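Local coordinates for protein probable adenylyl-sulfate kinase (Aeropyrum pernix, PDB 2YVU) that probably phosphorylates adenosine 5'-phosphosulfate at its 3' hydroxyl with ATP, yielding 3'-phosphoadenylyl sulfate, the activated form of sulfate, at residues Asp50-Arg53 with Thr54-Glu58; Arg79-Arg83 with Asn84-Val88; Val119-Leu123 with Glu124-Arg128. All coordinates share one frame; numbering follows the deposited sequence.

Overall arrangement
Three local turns, each where a helix begins or ends, follow one another along a single P-loop kinase domain with a five-stranded parallel sheet. Interaction 1 closes helix 49-53, which follows strand 44-48 at one border of the sheet; interaction 2 ends helix 64-82, the next helix, and leads into strand 87-91. Their centres are about 19 Å apart, and both touch the second subunit. Interaction 3, where strand 114-120 passes into helix 123-129, lies about 31 Å from interaction 2, centre to centre, on the other side of the chain's centre, and about 25 Å from interaction 1. Dimer contacts thus gather at the first two, whereas the third lies close to the probable ATP-binding loop.

Interaction 1 of 3, residues Asp50-Arg53 with Thr54-Glu58; sequences DWAR and TTVSE
Trp51 turns a face of its indole toward Thr55 at the C-terminal end of helix 49-53, the short helix that follows a border strand of the P-loop kinase sheet. The two side chains cross at about a right angle, and Thr55 OG1 lies over the centre of the ring system, 3.3 Å from Trp51 CE2. The same hydroxyl donates to Trp51 O at 3.0 Å, which places one oxygen between the ring and the carbonyl of Trp51. With CG anti to the backbone N (chi1 163°), the indole of Trp51 swings forward along the helix to meet it. Thr54 N reaches Trp51 O from the opposite face of the carbonyl plane at 3.1 Å, and Thr54 OG1 adds a weak bond.

Val56 approaches the six-membered ring obliquely; both methyls lie against it, CG1 3.8 Å from Trp51 CH2, and CG2 also lies 4.1 Å from Ala52 CB. Trp76 of the second subunit meets the indole edge-to-face and packs on Thr55 and Val56, making this turn part of the dimer interface. On the same-chain side, Ser57 OG is hydrogen-bonded to His70 and Arg73 of helix 64-82. Ala52 O also takes two donors from opposite faces of its carbonyl plane: Thr55 N and Ser57 N, each 3.0 Å from that oxygen.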
loop_
_atom_site.group_PDB
_atom_site.type_symbol
_atom_site.label_atom_id
_atom_site.label_comp_id
_atom_site.label_asym_id
_atom_site.label_seq_id
_atom_site.Cartn_x
_atom_site.Cartn_y
_atom_site.Cartn_z
ATOM N N ASP A 50 -1.492 -7.118 -11.948
ATOM C CA ASP A 50 -0.788 -8.370 -11.762
ATOM C C ASP A 50 -0.024 -8.359 -10.440
ATOM O O ASP A 50 0.030 -9.366 -9.733
ATOM C CB ASP A 50 0.148 -8.631 -12.950
ATOM C CG ASP A 50 -0.610 -9.082 -14.203
ATOM O OD1 ASP A 50 -1.861 -9.041 -14.199
ATOM O OD2 ASP A 50 0.043 -9.472 -15.198
ATOM N N TRP A 51 0.557 -7.222 -10.091
ATOM C CA TRP A 51 1.283 -7.131 -8.829
ATOM C C TRP A 51 0.289 -7.206 -7.683
ATOM O O TRP A 51 0.428 -8.017 -6.774
ATOM C CB TRP A 51 2.047 -5.808 -8.743
ATOM C CG TRP A 51 2.471 -5.454 -7.350
ATOM C CD1 TRP A 51 3.516 -5.990 -6.643
ATOM C CD2 TRP A 51 1.831 -4.516 -6.472
ATOM N NE1 TRP A 51 3.562 -5.440 -5.380
ATOM C CE2 TRP A 51 2.541 -4.535 -5.248
ATOM C CE3 TRP A 51 0.727 -3.665 -6.599
ATOM C CZ2 TRP A 51 2.181 -3.732 -4.160
ATOM C CZ3 TRP A 51 0.372 -2.871 -5.521
ATOM C CH2 TRP A 51 1.097 -2.910 -4.315
ATOM N N ALA A 52 -0.724 -6.351 -7.738
ATOM C CA ALA A 52 -1.738 -6.290 -6.687
ATOM C C ALA A 52 -2.412 -7.631 -6.426
ATOM O O ALA A 52 -2.685 -7.992 -5.282
ATOM C CB ALA A 52 -2.799 -5.253 -7.057
ATOM N N ARG A 53 -2.687 -8.359 -7.501
ATOM C CA ARG A 53 -3.367 -9.636 -7.430
ATOM C C ARG A 53 -2.676 -10.660 -6.533
ATOM O O ARG A 53 -3.329 -11.532 -5.973
ATOM C CB ARG A 53 -3.530 -10.179 -8.846
ATOM C CG ARG A 53 -4.433 -11.387 -8.981
ATOM C CD ARG A 53 -4.463 -11.828 -10.436
ATOM N NE ARG A 53 -3.141 -11.670 -11.033
ATOM C CZ ARG A 53 -2.756 -12.226 -12.175
ATOM N NH1 ARG A 53 -3.597 -12.996 -12.866
ATOM N NH2 ARG A 53 -1.525 -12.008 -12.626
ATOM N N THR A 54 -1.359 -10.566 -6.381
ATOM C CA THR A 54 -0.673 -11.518 -5.524
ATOM C C THR A 54 -0.161 -10.873 -4.249
ATOM O O THR A 54 0.562 -11.513 -3.480
ATOM C CB THR A 54 0.530 -12.179 -6.236
ATOM O OG1 THR A 54 1.480 -11.173 -6.603
ATOM C CG2 THR A 54 0.065 -12.924 -7.479
ATOM N N THR A 55 -0.531 -9.620 -4.001
ATOM C CA THR A 55 -0.026 -8.960 -2.799
ATOM C C THR A 55 -1.054 -8.240 -1.932
ATOM O O THR A 55 -1.551 -8.795 -0.967
ATOM C CB THR A 55 1.095 -7.949 -3.161
ATOM O OG1 THR A 55 0.544 -6.900 -3.977
ATOM C CG2 THR A 55 2.249 -8.661 -3.904
ATOM N N VAL A 56 -1.380 -7.005 -2.289
ATOM C CA VAL A 56 -2.303 -6.205 -1.490
ATOM C C VAL A 56 -3.783 -6.463 -1.707
ATOM O O VAL A 56 -4.609 -6.150 -0.855
ATOM C CB VAL A 56 -2.004 -4.691 -1.692
ATOM C CG1 VAL A 56 -0.555 -4.406 -1.296
ATOM C CG2 VAL A 56 -2.233 -4.287 -3.142
ATOM N N SER A 57 -4.122 -7.048 -2.847
ATOM C CA SER A 57 -5.510 -7.339 -3.155
ATOM C C SER A 57 -5.607 -8.798 -3.595
ATOM O O SER A 57 -6.413 -9.139 -4.441
ATOM C CB SER A 57 -5.991 -6.418 -4.283
ATOM O OG SER A 57 -5.731 -5.063 -3.967
ATOM N N GLU A 58 -4.792 -9.653 -2.988
ATOM C CA GLU A 58 -4.737 -11.071 -3.347
ATOM C C GLU A 58 -5.976 -11.964 -3.316
ATOM O O GLU A 58 -6.053 -12.917 -4.094
ATOM C CB GLU A 58 -3.647 -11.772 -2.537
ATOM C CG GLU A 58 -3.417 -13.214 -2.972
ATOM C CD GLU A 58 -2.267 -13.872 -2.237
ATOM O OE1 GLU A 58 -1.453 -14.544 -2.906
ATOM O OE2 GLU A 58 -2.179 -13.724 -0.996
#

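Interaction 2 of 3, residues Arg79-Arg83 with Asn84-Val88; sequences RLLAR and NGVIV
Asn84 folds its side chain back over the last turn of helix 64-82, where ND2 donates to Leu80 O at 2.8 Å. CG stands beside the backbone N (chi1 -75°), which carries the amide back toward that carbonyl; the bond is fairly straight, and the donor is tilted only moderately from the carbonyl plane. One residue on, Leu81 O accepts from both Asn84 N and Val86 N, which arrive from opposite faces of its plane.

The close packing is on the strand side. Leu81 CB lies 4.0 Å from Val86 CB and 3.8 Å from Val88 CG2, which also reaches Ala82 CB at 4.2 Å. These apolar contacts join the end of helix 64-82 to the start of strand 87-91, and Val88 also packs on Leu47 of strand 44-48.

The partly exposed side is more loosely joined. Arg83 and Asn84 run side by side in the same direction, their guanidinium and amide planes 63° apart, and Arg83 CG comes no nearer than 3.7 Å to Asn84 ND2. Leu80 CD1 lies over one face of the guanidinium of Arg83. Both polar ends turn to the dimer interface: Glu45 of the second subunit forms a salt bridge with Arg83 and accepts from Asn84 ND2, and Glu110 of the same chain pairs with Arg83 too.

Gly85, at positive phi (86°), donates from N to Ala82 O at 3.1 Å; together with the bond from Val86 N to Leu81 O, this makes a Schellman motif that ends the helix.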
loop_
_atom_site.group_PDB
_atom_site.type_symbol
_atom_site.label_atom_id
_atom_site.label_comp_id
_atom_site.label_asym_id
_atom_site.label_seq_id
_atom_site.Cartn_x
_atom_site.Cartn_y
_atom_site.Cartn_z
ATOM N N ARG A 79 -1.201 7.362 -2.411
ATOM C CA ARG A 79 -1.141 8.619 -1.683
ATOM C C ARG A 79 0.007 8.599 -0.654
ATOM O O ARG A 79 0.779 9.561 -0.534
ATOM C CB ARG A 79 -2.505 8.864 -1.023
ATOM C CG ARG A 79 -2.541 9.940 0.053
ATOM C CD ARG A 79 -3.994 10.211 0.472
ATOM N NE ARG A 79 -4.115 11.077 1.646
ATOM C CZ ARG A 79 -5.272 11.556 2.110
ATOM N NH1 ARG A 79 -6.417 11.266 1.503
ATOM N NH2 ARG A 79 -5.291 12.314 3.194
ATOM N N LEU A 80 0.130 7.493 0.078
ATOM C CA LEU A 80 1.191 7.363 1.060
ATOM C C LEU A 80 2.561 7.434 0.393
ATOM O O LEU A 80 3.460 8.102 0.881
ATOM C CB LEU A 80 1.069 6.038 1.804
ATOM C CG LEU A 80 0.460 6.032 3.208
ATOM C CD1 LEU A 80 -0.695 6.979 3.303
ATOM C CD2 LEU A 80 0.027 4.595 3.532
ATOM N N LEU A 81 2.737 6.732 -0.711
ATOM C CA LEU A 81 4.041 6.760 -1.368
ATOM C C LEU A 81 4.336 8.166 -1.893
ATOM O O LEU A 81 5.431 8.715 -1.699
ATOM C CB LEU A 81 4.077 5.750 -2.524
ATOM C CG LEU A 81 4.183 4.252 -2.159
ATOM C CD1 LEU A 81 3.812 3.379 -3.365
ATOM C CD2 LEU A 81 5.600 3.928 -1.700
ATOM N N ALA A 82 3.344 8.759 -2.541
ATOM C CA ALA A 82 3.531 10.073 -3.135
ATOM C C ALA A 82 3.808 11.175 -2.121
ATOM O O ALA A 82 4.606 12.073 -2.394
ATOM C CB ALA A 82 2.320 10.428 -4.010
ATOM N N ARG A 83 3.160 11.130 -0.962
ATOM C CA ARG A 83 3.429 12.159 0.031
ATOM C C ARG A 83 4.829 11.973 0.598
ATOM O O ARG A 83 5.310 12.822 1.352
ATOM C CB ARG A 83 2.377 12.168 1.159
ATOM C CG ARG A 83 2.429 11.045 2.188
ATOM C CD ARG A 83 1.146 11.125 2.998
ATOM N NE ARG A 83 1.094 10.256 4.175
ATOM C CZ ARG A 83 -0.026 10.044 4.863
ATOM N NH1 ARG A 83 -1.153 10.635 4.467
ATOM N NH2 ARG A 83 -0.028 9.276 5.947
ATOM N N ASN A 84 5.490 10.868 0.245
ATOM C CA ASN A 84 6.853 10.665 0.721
ATOM C C ASN A 84 7.868 10.797 -0.397
ATOM O O ASN A 84 8.927 10.189 -0.348
ATOM C CB ASN A 84 7.002 9.314 1.429
ATOM C CG ASN A 84 6.371 9.324 2.816
ATOM O OD1 ASN A 84 6.928 9.883 3.755
ATOM N ND2 ASN A 84 5.194 8.734 2.938
ATOM N N GLY A 85 7.518 11.578 -1.417
ATOM C CA GLY A 85 8.436 11.836 -2.519
ATOM C C GLY A 85 8.499 10.884 -3.695
ATOM O O GLY A 85 9.316 11.068 -4.578
ATOM N N VAL A 86 7.612 9.898 -3.739
ATOM C CA VAL A 86 7.627 8.924 -4.803
ATOM C C VAL A 86 6.708 9.237 -5.980
ATOM O O VAL A 86 5.588 9.700 -5.801
ATOM C CB VAL A 86 7.214 7.549 -4.250
ATOM C CG1 VAL A 86 7.277 6.503 -5.352
ATOM C CG2 VAL A 86 8.099 7.177 -3.058
ATOM N N ILE A 87 7.192 8.962 -7.182
ATOM C CA ILE A 87 6.398 9.130 -8.390
ATOM C C ILE A 87 5.694 7.784 -8.543
ATOM O O ILE A 87 6.345 6.762 -8.779
ATOM C CB ILE A 87 7.296 9.400 -9.622
ATOM C CG1 ILE A 87 7.962 10.787 -9.486
ATOM C CG2 ILE A 87 6.448 9.322 -10.909
ATOM C CD1 ILE A 87 8.956 11.126 -10.612
ATOM N N VAL A 88 4.373 7.776 -8.390
ATOM C CA VAL A 88 3.630 6.523 -8.463
ATOM C C VAL A 88 2.926 6.369 -9.782
ATOM O O VAL A 88 2.026 7.144 -10.097
ATOM C CB VAL A 88 2.583 6.450 -7.369
ATOM C CG1 VAL A 88 2.002 4.997 -7.275
ATOM C CG2 VAL A 88 3.209 6.899 -6.056
#

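Interaction 3 of 3, residues Val119-Leu123 with Glu124-Arg128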
loop_
_atom_site.group_PDB
_atom_site.type_symbol
_atom_site.label_atom_id
_atom_site.label_comp_id
_atom_site.label_asym_id
_atom_site.label_seq_id
_atom_site.Cartn_x
_atom_site.Cartn_y
_atom_site.Cartn_z
ATOM N N VAL A 119 -5.165 5.963 -22.171
ATOM C CA VAL A 119 -4.468 5.128 -23.138
ATOM C C VAL A 119 -5.604 4.628 -24.038
ATOM O O VAL A 119 -6.352 3.710 -23.693
ATOM C CB VAL A 119 -3.748 3.968 -22.424
ATOM C CG1 VAL A 119 -2.954 3.125 -23.434
ATOM C CG2 VAL A 119 -2.824 4.540 -21.349
ATOM N N LYS A 120 -5.702 5.253 -25.201
ATOM C CA LYS A 120 -6.787 5.021 -26.141
ATOM C C LYS A 120 -6.606 3.971 -27.223
ATOM O O LYS A 120 -5.679 4.045 -28.042
ATOM C CB LYS A 120 -7.150 6.373 -26.762
ATOM C CG LYS A 120 -8.211 6.344 -27.842
ATOM C CD LYS A 120 -8.550 7.779 -28.233
ATOM C CE LYS A 120 -9.680 7.834 -29.253
ATOM N NZ LYS A 120 -9.302 7.143 -30.525
ATOM N N ALA A 121 -7.532 3.016 -27.211
ATOM C CA ALA A 121 -7.595 1.892 -28.136
ATOM C C ALA A 121 -9.042 1.374 -28.155
ATOM O O ALA A 121 -9.646 1.184 -27.110
ATOM C CB ALA A 121 -6.655 0.782 -27.671
ATOM N N SER A 122 -9.606 1.134 -29.332
ATOM C CA SER A 122 -10.975 0.644 -29.382
ATOM C C SER A 122 -11.055 -0.794 -28.921
ATOM O O SER A 122 -10.060 -1.519 -28.910
ATOM C CB SER A 122 -11.531 0.724 -30.799
ATOM O OG SER A 122 -10.959 -0.286 -31.600
ATOM N N LEU A 123 -12.265 -1.196 -28.547
ATOM C CA LEU A 123 -12.559 -2.545 -28.097
ATOM C C LEU A 123 -12.222 -3.568 -29.186
ATOM O O LEU A 123 -11.604 -4.586 -28.920
ATOM C CB LEU A 123 -14.051 -2.649 -27.784
ATOM C CG LEU A 123 -14.557 -3.682 -26.781
ATOM C CD1 LEU A 123 -15.939 -4.115 -27.234
ATOM C CD2 LEU A 123 -13.620 -4.872 -26.675
ATOM N N GLU A 124 -12.658 -3.300 -30.410
ATOM C CA GLU A 124 -12.407 -4.223 -31.508
ATOM C C GLU A 124 -10.923 -4.287 -31.768
ATOM O O GLU A 124 -10.400 -5.322 -32.162
ATOM C CB GLU A 124 -13.116 -3.767 -32.785
ATOM C CG GLU A 124 -14.625 -3.713 -32.682
ATOM C CD GLU A 124 -15.280 -3.289 -33.990
ATOM O OE1 GLU A 124 -14.706 -2.445 -34.712
ATOM O OE2 GLU A 124 -16.381 -3.793 -34.291
ATOM N N GLU A 125 -10.246 -3.160 -31.556
ATOM C CA GLU A 125 -8.820 -3.117 -31.776
ATOM C C GLU A 125 -8.064 -3.962 -30.767
ATOM O O GLU A 125 -7.161 -4.688 -31.158
ATOM C CB GLU A 125 -8.295 -1.671 -31.760
ATOM C CG GLU A 125 -6.766 -1.592 -31.875
ATOM C CD GLU A 125 -6.221 -2.124 -33.215
ATOM O OE1 GLU A 125 -5.023 -2.493 -33.271
ATOM O OE2 GLU A 125 -6.978 -2.161 -34.213
ATOM N N VAL A 126 -8.404 -3.899 -29.480
ATOM C CA VAL A 126 -7.656 -4.719 -28.525
ATOM C C VAL A 126 -7.978 -6.201 -28.712
ATOM O O VAL A 126 -7.135 -7.051 -28.464
ATOM C CB VAL A 126 -7.877 -4.299 -27.019
ATOM C CG1 VAL A 126 -7.341 -2.896 -26.801
ATOM C CG2 VAL A 126 -9.345 -4.359 -26.624
ATOM N N ILE A 127 -9.184 -6.513 -29.170
ATOM C CA ILE A 127 -9.540 -7.908 -29.402
ATOM C C ILE A 127 -8.732 -8.419 -30.615
ATOM O O ILE A 127 -8.082 -9.466 -30.558
ATOM C CB ILE A 127 -11.048 -8.059 -29.670
ATOM C CG1 ILE A 127 -11.830 -7.868 -28.365
ATOM C CG2 ILE A 127 -11.334 -9.439 -30.245
ATOM C CD1 ILE A 127 -13.341 -7.773 -28.554
ATOM N N ARG A 128 -8.764 -7.645 -31.694
ATOM C CA ARG A 128 -8.048 -7.974 -32.927
ATOM C C ARG A 128 -6.541 -8.154 -32.677
ATOM O O ARG A 128 -5.887 -9.008 -33.275
ATOM C CB ARG A 128 -8.276 -6.848 -33.956
ATOM C CG ARG A 128 -8.717 -7.305 -35.342
ATOM C CD ARG A 128 -9.624 -6.262 -36.025
ATOM N NE ARG A 128 -9.073 -4.912 -35.958
ATOM C CZ ARG A 128 -9.798 -3.799 -35.975
ATOM N NH1 ARG A 128 -11.120 -3.859 -36.066
ATOM N NH2 ARG A 128 -9.202 -2.619 -35.864
#
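Ser122 OG accepts from Glu125 N at 3.0 Å, with an N-H...O angle of 143°. A chi1 of 74° places this hydroxyl between the serine's own backbone N and carbonyl carbon and turns it toward the first turn of the helix, close beside Glu125 CB. The serine's carbonyl is used as well: Val126 N donates to Ser122 O at 3.0 Å.

Around these polar bonds lie the aliphatic contacts. Ala121 CB points toward the helix and meets Val126 CG1 at 3.8 Å. Leu123 and Ile127, one helical turn apart, approach at a slant, and their terminal methyls CD2 and CD1 are pressed to 3.5 Å, tighter than usual for two carbons; the backbone bond from Ile127 N to Leu123 O joins the same two residues.

Ser122 is therefore the N-cap of helix 123-129, at the point where strand 114-120 of the P-loop kinase sheet gives way to a helix. Ala121 lies about 4 Å, side chain to side chain, from Ser24 of the probable ATP-binding loop.

Further out, Glu125 bends at chi2 (64°), and its carboxylate forms a salt bridge with Arg128, NH2 to OE2 at 2.8 Å, while OE1 pairs with Arg129. Glu166 OE1 accepts from Ser122 N, while Thr165 binds Lys120 at the end of the strand through backbone and hydroxyl.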